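Local structure of endo-1,4-beta-xylanase (3KST) at residues A[143-148]-A[169-174]; A[152-157]-A[203-208]; A[158-161]-A[166-169]; A[71-74]-A[78-81]; A[104-109]-A[115-120]. The protein probably hydrolyses glycosidic bonds in the breakdown of xylan, as a calcium-binding member of glycosyl hydrolase family 43. All coordinates share one frame; numbering follows the deposited sequence. Where two conformers were deposited one is given.

Interaction 1 of 5, residues A[143-148]-A[169-174]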
# COMPACT_ATOMS: atom_id res chain seq x y z
N LEU A 143 4.70 10.44 -6.81
CA LEU A 143 3.82 10.04 -5.70
C LEU A 143 2.41 9.87 -6.24
O LEU A 143 1.84 10.80 -6.87
CB LEU A 143 3.81 11.06 -4.55
CG LEU A 143 3.14 10.57 -3.24
CD1 LEU A 143 3.98 9.47 -2.65
CD2 LEU A 143 3.01 11.70 -2.18
N TYR A 144 1.86 8.68 -6.01
CA TYR A 144 0.49 8.30 -6.33
C TYR A 144 -0.28 8.44 -5.02
O TYR A 144 0.25 8.11 -3.97
CB TYR A 144 0.42 6.87 -6.89
CG TYR A 144 1.26 6.78 -8.14
CD1 TYR A 144 2.64 6.59 -8.05
CD2 TYR A 144 0.69 6.97 -9.40
CE1 TYR A 144 3.45 6.59 -9.20
CE2 TYR A 144 1.50 6.95 -10.57
CZ TYR A 144 2.87 6.75 -10.44
OH TYR A 144 3.69 6.73 -11.55
N PHE A 145 -1.49 8.98 -5.11
CA PHE A 145 -2.32 9.25 -3.95
C PHE A 145 -3.73 9.51 -4.43
O PHE A 145 -3.93 9.74 -5.63
CB PHE A 145 -1.77 10.46 -3.15
CG PHE A 145 -1.59 11.70 -3.97
CD1 PHE A 145 -0.38 11.91 -4.66
CD2 PHE A 145 -2.58 12.68 -4.03
CE1 PHE A 145 -0.19 13.05 -5.42
CE2 PHE A 145 -2.37 13.84 -4.79
CZ PHE A 145 -1.17 14.01 -5.48
N VAL A 146 -4.68 9.47 -3.50
CA VAL A 146 -6.11 9.66 -3.77
C VAL A 146 -6.53 11.07 -3.46
O VAL A 146 -6.20 11.57 -2.38
CB VAL A 146 -6.98 8.75 -2.85
CG1 VAL A 146 -8.49 9.17 -2.86
CG2 VAL A 146 -6.80 7.26 -3.24
N ARG A 147 -7.21 11.73 -4.40
CA ARG A 147 -7.89 12.99 -4.13
C ARG A 147 -9.38 12.67 -4.24
O ARG A 147 -9.79 11.80 -5.03
CB ARG A 147 -7.54 14.09 -5.11
CG ARG A 147 -6.06 14.45 -5.15
CD ARG A 147 -5.77 15.41 -6.29
NE ARG A 147 -6.43 16.71 -6.14
CZ ARG A 147 -6.57 17.62 -7.12
NH1 ARG A 147 -6.11 17.39 -8.35
NH2 ARG A 147 -7.18 18.76 -6.86
N PHE A 148 -10.17 13.43 -3.50
CA PHE A 148 -11.63 13.26 -3.47
C PHE A 148 -12.25 14.20 -4.50
O PHE A 148 -12.95 15.16 -4.17
CB PHE A 148 -12.14 13.50 -2.05
CG PHE A 148 -11.37 12.73 -1.02
CD1 PHE A 148 -11.58 11.36 -0.87
CD2 PHE A 148 -10.40 13.35 -0.25
CE1 PHE A 148 -10.85 10.65 0.07
CE2 PHE A 148 -9.67 12.65 0.68
CZ PHE A 148 -9.89 11.29 0.85
N GLU A 169 2.08 21.59 -10.44
CA GLU A 169 1.94 21.74 -11.89
C GLU A 169 2.04 20.41 -12.68
O GLU A 169 1.67 20.38 -13.85
CB GLU A 169 2.95 22.76 -12.46
CG GLU A 169 4.44 22.32 -12.62
CD GLU A 169 5.26 22.19 -11.34
OE1 GLU A 169 4.80 22.59 -10.23
OE2 GLU A 169 6.40 21.70 -11.47
N THR A 170 2.55 19.34 -12.07
CA THR A 170 2.64 18.02 -12.70
C THR A 170 1.44 17.10 -12.36
O THR A 170 1.41 15.95 -12.82
CB THR A 170 3.95 17.29 -12.36
OG1 THR A 170 3.95 16.92 -10.98
CG2 THR A 170 5.17 18.19 -12.68
N LEU A 171 0.45 17.60 -11.59
CA LEU A 171 -0.77 16.82 -11.28
C LEU A 171 -1.40 16.22 -12.53
O LEU A 171 -1.58 16.91 -13.54
CB LEU A 171 -1.83 17.61 -10.52
CG LEU A 171 -1.57 17.76 -9.02
CD1 LEU A 171 -2.32 18.93 -8.43
CD2 LEU A 171 -1.95 16.39 -8.31
N ASN A 172 -1.66 14.92 -12.45
CA ASN A 172 -2.32 14.13 -13.49
C ASN A 172 -3.30 13.15 -12.87
O ASN A 172 -3.01 12.53 -11.84
CB ASN A 172 -1.29 13.33 -14.30
CG ASN A 172 -0.71 14.13 -15.44
OD1 ASN A 172 -1.29 14.18 -16.52
ND2 ASN A 172 0.48 14.69 -15.23
N GLN A 173 -4.43 12.97 -13.53
CA GLN A 173 -5.46 12.05 -13.09
C GLN A 173 -5.22 10.65 -13.67
O GLN A 173 -5.14 10.49 -14.91
CB GLN A 173 -6.85 12.56 -13.45
CG GLN A 173 -7.94 11.56 -13.07
CD GLN A 173 -9.30 12.10 -13.32
OE1 GLN A 173 -9.69 13.09 -12.72
NE2 GLN A 173 -10.07 11.41 -14.17
N CYS A 174 -5.19 9.64 -12.80
CA CYS A 174 -4.88 8.26 -13.20
C CYS A 174 -6.11 7.34 -13.38
O CYS A 174 -6.38 6.88 -14.49
CB CYS A 174 -3.89 7.58 -12.23
SG CYS A 174 -2.38 8.54 -11.85
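Leu-171 turns its two methyl groups to two different side chains of strand 141-148: CD2 meets Phe-145 CZ at 3.8 Å, and CD1 lies 4.1 Å from Arg-147 NH1. Both segments belong to one blade of the five-bladed beta-propeller of glycosyl hydrolase family 43, and strand 152-158 runs between them in the sheet, so the contact is made by side chains reaching past a strand. The evidence is the wide backbone separation, with the CA atoms of Tyr-144 and Cys-174 8.7 Å apart. Phe-145 and Leu-171 cross at about a right angle, and the methyl carbon comes obliquely upon the far end of the ring. That ring is set by a CG lying between the backbone N and the carbonyl carbon (chi1 55°). Arg-147 leans toward the leucine with a chain bent at chi3 (64°); its NE forms a salt bridge with Glu-126, and its guanidinium makes a cation-pi contact with Trp-155 of the intervening strand. Both would help to fix the surface that Leu-171 touches. The side chain of Phe-145 is about 6 Å from that of Asp-130, predicted to tune the catalytic acid. Tyr-144, whose OH bonds to Pro-225 O, receives Cys-174 at its edge: SG lies 5.4 Å from the ring centroid, 80° off the normal, with CD2 its nearest ring atom at 4.2 Å.

Interaction 2 of 5, residues A[152-157]-A[203-208]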
# COMPACT_ATOMS: atom_id res chain seq x y z
N ASN A 152 -13.35 8.70 -4.69
CA ASN A 152 -11.92 8.57 -4.46
C ASN A 152 -11.28 8.29 -5.82
O ASN A 152 -11.61 7.28 -6.45
CB ASN A 152 -11.58 7.41 -3.52
CG ASN A 152 -12.02 7.62 -2.09
OD1 ASN A 152 -12.82 8.50 -1.75
ND2 ASN A 152 -11.47 6.79 -1.22
N VAL A 153 -10.39 9.20 -6.26
CA VAL A 153 -9.66 9.10 -7.54
C VAL A 153 -8.16 9.11 -7.30
O VAL A 153 -7.64 9.91 -6.53
CB VAL A 153 -10.08 10.25 -8.47
CG1 VAL A 153 -9.34 10.19 -9.83
CG2 VAL A 153 -11.56 10.19 -8.68
N ILE A 154 -7.46 8.19 -7.97
CA ILE A 154 -6.03 8.09 -7.90
C ILE A 154 -5.39 9.12 -8.85
O ILE A 154 -5.65 9.13 -10.05
CB ILE A 154 -5.51 6.68 -8.23
CG1 ILE A 154 -6.08 5.69 -7.20
CG2 ILE A 154 -3.96 6.67 -8.21
CD1 ILE A 154 -5.75 4.21 -7.46
N TRP A 155 -4.60 9.99 -8.25
CA TRP A 155 -3.81 11.03 -8.93
C TRP A 155 -2.33 10.73 -8.81
O TRP A 155 -1.90 9.88 -8.03
CB TRP A 155 -4.12 12.40 -8.29
CG TRP A 155 -5.44 12.94 -8.70
CD1 TRP A 155 -6.66 12.54 -8.28
CD2 TRP A 155 -5.66 13.96 -9.66
NE1 TRP A 155 -7.65 13.27 -8.89
CE2 TRP A 155 -7.06 14.16 -9.75
CE3 TRP A 155 -4.81 14.76 -10.44
CZ2 TRP A 155 -7.63 15.12 -10.60
CZ3 TRP A 155 -5.37 15.69 -11.29
CH2 TRP A 155 -6.77 15.84 -11.39
N VAL A 156 -1.52 11.42 -9.60
CA VAL A 156 -0.08 11.35 -9.49
C VAL A 156 0.47 12.76 -9.67
O VAL A 156 -0.19 13.60 -10.32
CB VAL A 156 0.53 10.40 -10.55
CG1 VAL A 156 0.23 10.96 -11.99
CG2 VAL A 156 2.04 10.15 -10.30
N ALA A 157 1.62 13.00 -9.04
CA ALA A 157 2.41 14.22 -9.24
C ALA A 157 3.88 13.89 -9.02
O ALA A 157 4.19 13.02 -8.26
CB ALA A 157 1.99 15.31 -8.29
N LEU A 203 -0.06 0.24 -12.87
CA LEU A 203 -0.69 0.87 -11.72
C LEU A 203 -1.71 -0.13 -11.19
O LEU A 203 -2.73 -0.39 -11.84
CB LEU A 203 -1.33 2.20 -12.10
CG LEU A 203 -1.90 3.12 -11.01
CD1 LEU A 203 -2.20 4.51 -11.62
CD2 LEU A 203 -3.12 2.59 -10.30
N ILE A 204 -1.41 -0.70 -10.01
CA ILE A 204 -2.22 -1.72 -9.36
C ILE A 204 -3.01 -1.03 -8.21
O ILE A 204 -2.43 -0.34 -7.33
CB ILE A 204 -1.30 -2.89 -8.87
CG1 ILE A 204 -0.33 -3.34 -9.99
CG2 ILE A 204 -2.16 -4.03 -8.39
CD1 ILE A 204 0.98 -3.92 -9.50
N TYR A 205 -4.33 -1.17 -8.24
CA TYR A 205 -5.21 -0.43 -7.34
C TYR A 205 -6.38 -1.24 -6.83
O TYR A 205 -6.68 -2.32 -7.39
CB TYR A 205 -5.74 0.83 -8.11
CG TYR A 205 -6.63 0.48 -9.29
CD1 TYR A 205 -6.08 0.28 -10.57
CD2 TYR A 205 -8.02 0.33 -9.13
CE1 TYR A 205 -6.92 -0.08 -11.67
CE2 TYR A 205 -8.86 -0.04 -10.22
CZ TYR A 205 -8.29 -0.21 -11.48
OH TYR A 205 -9.06 -0.59 -12.56
N SER A 206 -7.04 -0.69 -5.82
CA SER A 206 -8.26 -1.28 -5.26
C SER A 206 -9.50 -0.41 -5.57
O SER A 206 -9.39 0.81 -5.67
CB SER A 206 -8.13 -1.48 -3.75
OG SER A 206 -7.01 -2.28 -3.40
N ALA A 207 -10.66 -1.05 -5.76
CA ALA A 207 -11.93 -0.34 -5.98
C ALA A 207 -13.02 -0.84 -5.03
O ALA A 207 -12.95 -1.99 -4.55
CB ALA A 207 -12.37 -0.40 -7.47
N ASN A 208 -13.98 0.06 -4.79
CA ASN A 208 -15.13 -0.06 -3.87
C ASN A 208 -14.79 0.37 -2.48
O ASN A 208 -13.60 0.43 -2.11
CB ASN A 208 -15.77 -1.46 -3.85
CG ASN A 208 -16.27 -1.84 -5.18
OD1 ASN A 208 -17.22 -1.22 -5.68
ND2 ASN A 208 -15.62 -2.82 -5.81
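Ile-154 carries this contact with a single methyl group, CD1, which presses against Tyr-205 CB at 3.4 Å. This is the tight spot, close for two carbons. The isoleucine gets there because CG1 stands beside the backbone N (chi1 -62°) and the chain then runs on extended (chi2 175°), which places CD1 at the tip of an extended chain, against Tyr-205 CB. Tyr-205 offers only the root of its side chain: CB faces the isoleucine, while the ring leads away from it, the two side chains crossing at a slant, and its OH bonds to Glu-182. The looser part lies at Leu-203, whose CD2 is 4.2 Å from the same Ile-154 CD1; the two side chains slide past each other in opposite directions. Leu-203 was deposited in two conformers, so this spacing is less certain. All three touching residues are buried, and the burial is modest, 109 Å² summed over both sides. The side chain of Ile-154 is about 5 Å from that of Glu-190, the predicted proton donor, and Asn-152 ND2 bonds to Glu-190 OE1. Strands 152-158 and 200-207 lie in successive blades of the beta-propeller, so Ile-154 packs one blade on the next, with Cys-174 of strand 172-175 and Trp-229 of a loop touching Leu-203 and strand 216-222 lying behind Ile-204.

Interaction 3 of 5, residues A[158-161]-A[166-169]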
# COMPACT_ATOMS: atom_id res chain seq x y z
N GLN A 158 4.76 14.61 -9.71
CA GLN A 158 6.19 14.47 -9.48
C GLN A 158 6.50 15.10 -8.13
O GLN A 158 5.87 16.11 -7.75
CB GLN A 158 6.95 15.21 -10.59
CG GLN A 158 8.45 15.07 -10.54
CD GLN A 158 9.15 15.98 -11.53
OE1 GLN A 158 8.55 16.43 -12.52
NE2 GLN A 158 10.44 16.26 -11.28
N MSE A 159 7.43 14.50 -7.38
CA MSE A 159 7.87 15.06 -6.10
C MSE A 159 9.10 15.94 -6.32
O MSE A 159 9.80 15.82 -7.33
CB MSE A 159 8.25 13.98 -5.06
CG MSE A 159 7.16 12.97 -4.75
SE MSE A 159 7.32 12.27 -2.94
CE MSE A 159 6.58 13.77 -2.03
N THR A 160 9.37 16.81 -5.35
CA THR A 160 10.63 17.55 -5.34
C THR A 160 11.79 16.56 -5.02
O THR A 160 11.54 15.39 -4.65
CB THR A 160 10.58 18.72 -4.35
OG1 THR A 160 10.21 18.24 -3.05
CG2 THR A 160 9.52 19.76 -4.78
N ASP A 161 13.03 17.04 -5.13
CA ASP A 161 14.23 16.21 -4.91
C ASP A 161 14.29 15.67 -3.47
O ASP A 161 14.75 14.56 -3.26
CB ASP A 161 15.54 17.03 -5.16
CG ASP A 161 15.70 17.53 -6.61
OD1 ASP A 161 15.29 16.85 -7.58
OD2 ASP A 161 16.30 18.62 -6.80
N ILE A 166 5.15 17.85 -3.38
CA ILE A 166 4.76 17.51 -4.76
C ILE A 166 4.84 18.77 -5.62
O ILE A 166 4.67 19.88 -5.11
CB ILE A 166 3.36 16.87 -4.89
CG1 ILE A 166 2.22 17.72 -4.33
CG2 ILE A 166 3.34 15.52 -4.17
CD1 ILE A 166 0.85 17.22 -4.86
N LYS A 167 5.11 18.59 -6.90
CA LYS A 167 5.13 19.68 -7.88
C LYS A 167 3.72 19.71 -8.41
O LYS A 167 3.38 18.92 -9.28
CB LYS A 167 6.15 19.40 -8.98
CG LYS A 167 7.56 19.37 -8.47
CD LYS A 167 8.53 19.31 -9.65
CE LYS A 167 9.94 19.52 -9.21
NZ LYS A 167 10.79 19.90 -10.38
N THR A 168 2.90 20.62 -7.88
CA THR A 168 1.47 20.68 -8.25
C THR A 168 1.17 20.91 -9.73
O THR A 168 0.14 20.45 -10.22
CB THR A 168 0.62 21.60 -7.36
OG1 THR A 168 1.11 22.94 -7.39
CG2 THR A 168 0.66 21.10 -5.90
N GLU A 169 2.08 21.59 -10.44
CA GLU A 169 1.94 21.74 -11.89
C GLU A 169 2.04 20.41 -12.68
O GLU A 169 1.67 20.38 -13.85
CB GLU A 169 2.95 22.76 -12.46
CG GLU A 169 4.44 22.32 -12.62
CD GLU A 169 5.26 22.19 -11.34
OE1 GLU A 169 4.80 22.59 -10.23
OE2 GLU A 169 6.40 21.70 -11.47
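The backbones of Met-159 and Ile-166 form a single beta bridge, their CA atoms 4.2 Å apart, and the chain between them turns back in a loop that links strand 152-158 to the outermost strand 172-175 of one propeller blade. One hydrogen bond ties the two backbones: Lys-167 N gives its hydrogen to Gln-158 O at 2.7 Å, nearly straight at 172° and almost along the C=O axis. The same oxygen accepts a CA-H contact from Ile-166 CA at 3.5 Å, so two neighbouring residues converge on one carbonyl. Just beyond, Thr-170 OG1 bonds to both Lys-167 O and Gln-158 N, which adds a side-chain tie between the two backbones. Among the side chains, Gln-158 and Lys-167 lie alongside, pointing the same way. With CG opposite the backbone N (chi1 -176°) and the rest extended, Gln-158 brings its amide beside the aliphatic part of the lysine, CD to Lys-167 CD at 3.9 Å. Thr-160 meets the lysine at a slant, CG2 to Lys-167 CG at 4.2 Å, while Thr-160 OG1 is taken by Asp-162. The bridged pair sends its side chains the other way, into the blade: Met-159 touches Pro-141 and Leu-143, and Ile-166 touches Phe-145. Met-159 is modelled as selenomethionine, and its terminal CE lies 4.3 Å from Ile-166 CG2.

Interaction 4 of 5, residues A[71-74]-A[78-81]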
# COMPACT_ATOMS: atom_id res chain seq x y z
N THR A 71 2.54 11.62 18.27
CA THR A 71 3.24 12.82 18.78
C THR A 71 4.40 13.31 17.89
O THR A 71 4.72 14.53 17.85
CB THR A 71 3.71 12.69 20.28
OG1 THR A 71 4.70 11.66 20.42
CG2 THR A 71 2.51 12.50 21.22
N ASP A 72 5.02 12.38 17.16
CA ASP A 72 6.09 12.70 16.19
C ASP A 72 5.58 13.04 14.80
O ASP A 72 6.37 13.17 13.87
CB ASP A 72 7.04 11.52 16.07
CG ASP A 72 7.80 11.28 17.31
OD1 ASP A 72 8.19 12.28 17.98
OD2 ASP A 72 8.01 10.10 17.62
N SER A 73 4.28 13.26 14.66
CA SER A 73 3.70 13.49 13.36
C SER A 73 2.59 14.51 13.40
O SER A 73 2.06 14.83 14.45
CB SER A 73 3.10 12.15 12.91
OG SER A 73 2.26 12.27 11.78
N TYR A 74 2.26 14.99 12.21
CA TYR A 74 1.05 15.75 11.97
C TYR A 74 -0.10 14.82 12.32
O TYR A 74 -0.02 13.66 11.99
CB TYR A 74 0.93 16.04 10.48
CG TYR A 74 -0.37 16.67 10.07
CD1 TYR A 74 -0.63 18.03 10.33
CD2 TYR A 74 -1.35 15.92 9.40
CE1 TYR A 74 -1.84 18.62 9.94
CE2 TYR A 74 -2.55 16.51 8.99
CZ TYR A 74 -2.80 17.84 9.28
OH TYR A 74 -3.99 18.38 8.86
N GLY A 78 -6.72 8.80 12.32
CA GLY A 78 -6.63 8.44 10.91
C GLY A 78 -5.24 8.11 10.36
O GLY A 78 -4.92 8.47 9.23
N PHE A 79 -4.40 7.44 11.16
CA PHE A 79 -3.09 6.95 10.67
C PHE A 79 -3.34 5.71 9.81
O PHE A 79 -3.57 4.60 10.34
CB PHE A 79 -2.13 6.69 11.80
CG PHE A 79 -1.65 7.95 12.43
CD1 PHE A 79 -0.49 8.54 11.96
CD2 PHE A 79 -2.44 8.63 13.36
CE1 PHE A 79 -0.03 9.75 12.53
CE2 PHE A 79 -2.01 9.82 13.94
CZ PHE A 79 -0.81 10.39 13.52
N TRP A 80 -3.37 5.92 8.48
CA TRP A 80 -3.67 4.87 7.50
C TRP A 80 -2.62 4.67 6.39
O TRP A 80 -1.89 5.59 6.00
CB TRP A 80 -4.97 5.19 6.73
CG TRP A 80 -6.16 5.56 7.54
CD1 TRP A 80 -6.48 5.14 8.80
CD2 TRP A 80 -7.21 6.42 7.13
NE1 TRP A 80 -7.67 5.69 9.20
CE2 TRP A 80 -8.14 6.49 8.19
CE3 TRP A 80 -7.47 7.15 5.96
CZ2 TRP A 80 -9.31 7.28 8.12
CZ3 TRP A 80 -8.63 7.95 5.90
CH2 TRP A 80 -9.54 7.98 6.97
N ALA A 81 -2.61 3.45 5.86
CA ALA A 81 -1.92 3.12 4.60
C ALA A 81 -0.45 3.55 4.50
O ALA A 81 -0.04 4.22 3.54
CB ALA A 81 -2.77 3.70 3.42
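Ser-73 and Tyr-74 meet the ring of Phe-79 where the chain passes from strand 60-69 to strand 80-87, a crossing between successive blades of the five-bladed beta-propeller. Asp-72 leads in, its backbone hydrogen-bonded to that of Gln-117. Ser-73 follows with OG opposite the backbone N (chi1 168°), a setting that brings the hydroxyl to the edge of the Phe-79 ring: OG is 3.5 Å from CE1, near the ring plane, and Ser-73 CB reaches the same edge carbon at 4.0 Å. This oxygen also donates to Tyr-74 O over 2.7 Å, the donor tilted 25° from the carbonyl plane, and is hydrogen-bonded to Tyr-97 OH. An alanine here takes away the hydroxyl that pairs with Tyr-74 O and Tyr-97 OH, and the peptide after it would probably be freer to turn against the ring. Tyr-74 comes next, its side chain packing on Pro-122. Phe-79 itself is buried against Tyr-97 and Ala-99 of strand 92-99, its side chain about 9 Å from that of Asp-26, the predicted proton acceptor. From the peptide of Tyr-74 the carbonyl O approaches the ring obliquely, 3.7 Å from Phe-79 CZ.

Interaction 5 of 5, residues A[104-109]-A[115-120]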
# COMPACT_ATOMS: atom_id res chain seq x y z
N CYS A 104 1.44 12.56 4.27
CA CYS A 104 2.61 12.92 5.06
C CYS A 104 3.79 12.03 4.83
O CYS A 104 3.66 10.87 4.39
CB CYS A 104 2.24 12.78 6.55
SG CYS A 104 0.88 13.77 7.15
N VAL A 105 4.97 12.54 5.22
CA VAL A 105 6.20 11.78 5.13
C VAL A 105 7.06 12.02 6.37
O VAL A 105 7.19 13.17 6.83
CB VAL A 105 6.99 12.08 3.80
CG1 VAL A 105 7.33 13.56 3.67
CG2 VAL A 105 8.25 11.21 3.68
N ALA A 106 7.60 10.92 6.89
CA ALA A 106 8.52 10.88 8.03
C ALA A 106 9.73 10.08 7.62
O ALA A 106 9.72 9.38 6.60
CB ALA A 106 7.83 10.23 9.26
N THR A 107 10.82 10.22 8.38
CA THR A 107 12.03 9.48 8.10
C THR A 107 12.58 8.77 9.34
O THR A 107 12.29 9.13 10.48
CB THR A 107 13.17 10.36 7.45
OG1 THR A 107 13.78 11.20 8.44
CG2 THR A 107 12.66 11.21 6.31
N SER A 108 13.43 7.78 9.06
CA SER A 108 14.13 6.98 10.06
C SER A 108 15.47 6.51 9.52
O SER A 108 15.64 6.32 8.32
CB SER A 108 13.29 5.76 10.44
OG SER A 108 13.92 4.88 11.39
N THR A 109 16.43 6.33 10.41
CA THR A 109 17.71 5.73 10.02
C THR A 109 17.62 4.19 9.99
O THR A 109 18.52 3.56 9.46
CB THR A 109 18.86 6.18 10.93
OG1 THR A 109 18.68 5.67 12.25
CG2 THR A 109 18.96 7.72 10.96
N PHE A 115 10.22 6.54 13.13
CA PHE A 115 10.01 7.47 12.01
C PHE A 115 9.46 8.74 12.60
O PHE A 115 8.53 8.69 13.41
CB PHE A 115 9.05 6.92 10.95
CG PHE A 115 9.62 5.80 10.14
CD1 PHE A 115 9.66 4.51 10.67
CD2 PHE A 115 10.17 6.02 8.86
CE1 PHE A 115 10.20 3.45 9.94
CE2 PHE A 115 10.71 4.97 8.12
CZ PHE A 115 10.74 3.66 8.67
N ARG A 116 10.05 9.88 12.24
CA ARG A 116 9.59 11.17 12.75
C ARG A 116 9.56 12.23 11.68
O ARG A 116 10.27 12.15 10.68
CB ARG A 116 10.53 11.65 13.88
CG ARG A 116 10.61 10.71 15.05
CD ARG A 116 11.51 11.22 16.14
NE ARG A 116 12.94 11.21 15.77
CZ ARG A 116 13.95 11.60 16.56
NH1 ARG A 116 13.74 12.02 17.81
NH2 ARG A 116 15.21 11.57 16.10
N GLN A 117 8.71 13.23 11.92
CA GLN A 117 8.72 14.45 11.15
C GLN A 117 9.44 15.52 11.98
O GLN A 117 9.17 15.65 13.19
CB GLN A 117 7.32 14.95 10.89
CG GLN A 117 6.45 14.01 10.07
CD GLN A 117 5.18 14.69 9.65
OE1 GLN A 117 4.43 15.19 10.49
NE2 GLN A 117 4.92 14.72 8.34
N GLU A 118 10.33 16.27 11.33
CA GLU A 118 10.99 17.43 11.98
C GLU A 118 9.96 18.53 12.22
O GLU A 118 9.86 19.06 13.33
CB GLU A 118 12.19 17.90 11.15
CG GLU A 118 13.31 16.86 11.17
CD GLU A 118 14.55 17.22 10.37
OE1 GLU A 118 14.45 18.08 9.48
OE2 GLU A 118 15.62 16.61 10.61
N VAL A 119 9.15 18.82 11.19
CA VAL A 119 8.06 19.78 11.28
C VAL A 119 6.80 18.95 10.99
O VAL A 119 6.75 18.27 9.97
CB VAL A 119 8.20 20.95 10.29
CG1 VAL A 119 7.03 21.93 10.46
CG2 VAL A 119 9.52 21.69 10.53
N LYS A 120 5.80 19.07 11.87
CA LYS A 120 4.60 18.21 11.84
C LYS A 120 3.52 18.74 10.92
O LYS A 120 2.48 19.26 11.35
CB LYS A 120 4.08 17.96 13.28
CG LYS A 120 4.97 16.98 14.08
CD LYS A 120 6.38 17.46 14.37
CE LYS A 120 7.11 16.52 15.34
NZ LYS A 120 8.53 16.97 15.58
O HOH W 1 12.63 13.47 9.36
O HOH W 2 13.39 10.17 13.17
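Thr-107 O takes two hydrogen bonds, from Arg-116 N at 2.9 Å and from a water at 3.1 Å, with a CA-H...O contact from Phe-115 CA at 3.2 Å beside the first. That water in turn accepts from Arg-116 NE, in the plane of the guanidinium. The return bond runs from Thr-107 N to Arg-116 O at 3.1 Å, and a second water joins this oxygen to Thr-107 OG1. Thr-107 and Arg-116 thus form an antiparallel hydrogen-bonded pair, a single bridge laid along the outermost strand 102-108 of a propeller blade; the backbone of Phe-115 also bonds to Ala-67 in strand 60-69, so segment 115-120 joins two blades. The ring of Phe-115 lies with one face under Ser-108 CB, a CH-pi contact of 3.4 Å to the centroid, only 9° off the normal. Its CB touches Ala-106 CB at 3.9 Å. Cutting Phe-115 back to an alanine would probably open a gap beneath Ser-108 and leave Leu-95, which also touches this side chain, poorly covered. Gln-117, extended beyond CG, donates a hydrogen bond from NE2 to Val-105 O, 3.1 Å and 163° at the hydrogen. The oxygen lies in the amide plane of the glutamine, whereas the donor sits above the carbonyl plane, 52° out of it. OE1 of the same amide accepts from Tyr-74 N.

How the interactions relate
The contacts fall into two groups. Interactions 1 and 3 lie in one blade, and interaction 2 joins it to the next: the centres of 1 and 2 are 9 Å apart, and backbone bonds such as Phe-145 O to Trp-155 N, 2.7 Å, knit them. Interaction 3 closes the loop leading into segment 169-174 and shares Glu-169 with 1. Interactions 4 and 5, centres 10 Å apart, are joined through Gln-117, whose OE1 lies 2.8 Å from Tyr-74 N. The groups stay apart, 1 and 4 about 6 Å at nearest atoms. The calcium ion, bound by Glu-83 and His-251, is about 9 Å from the side chain of Tyr-144 and about 10 Å from that of Ile-154.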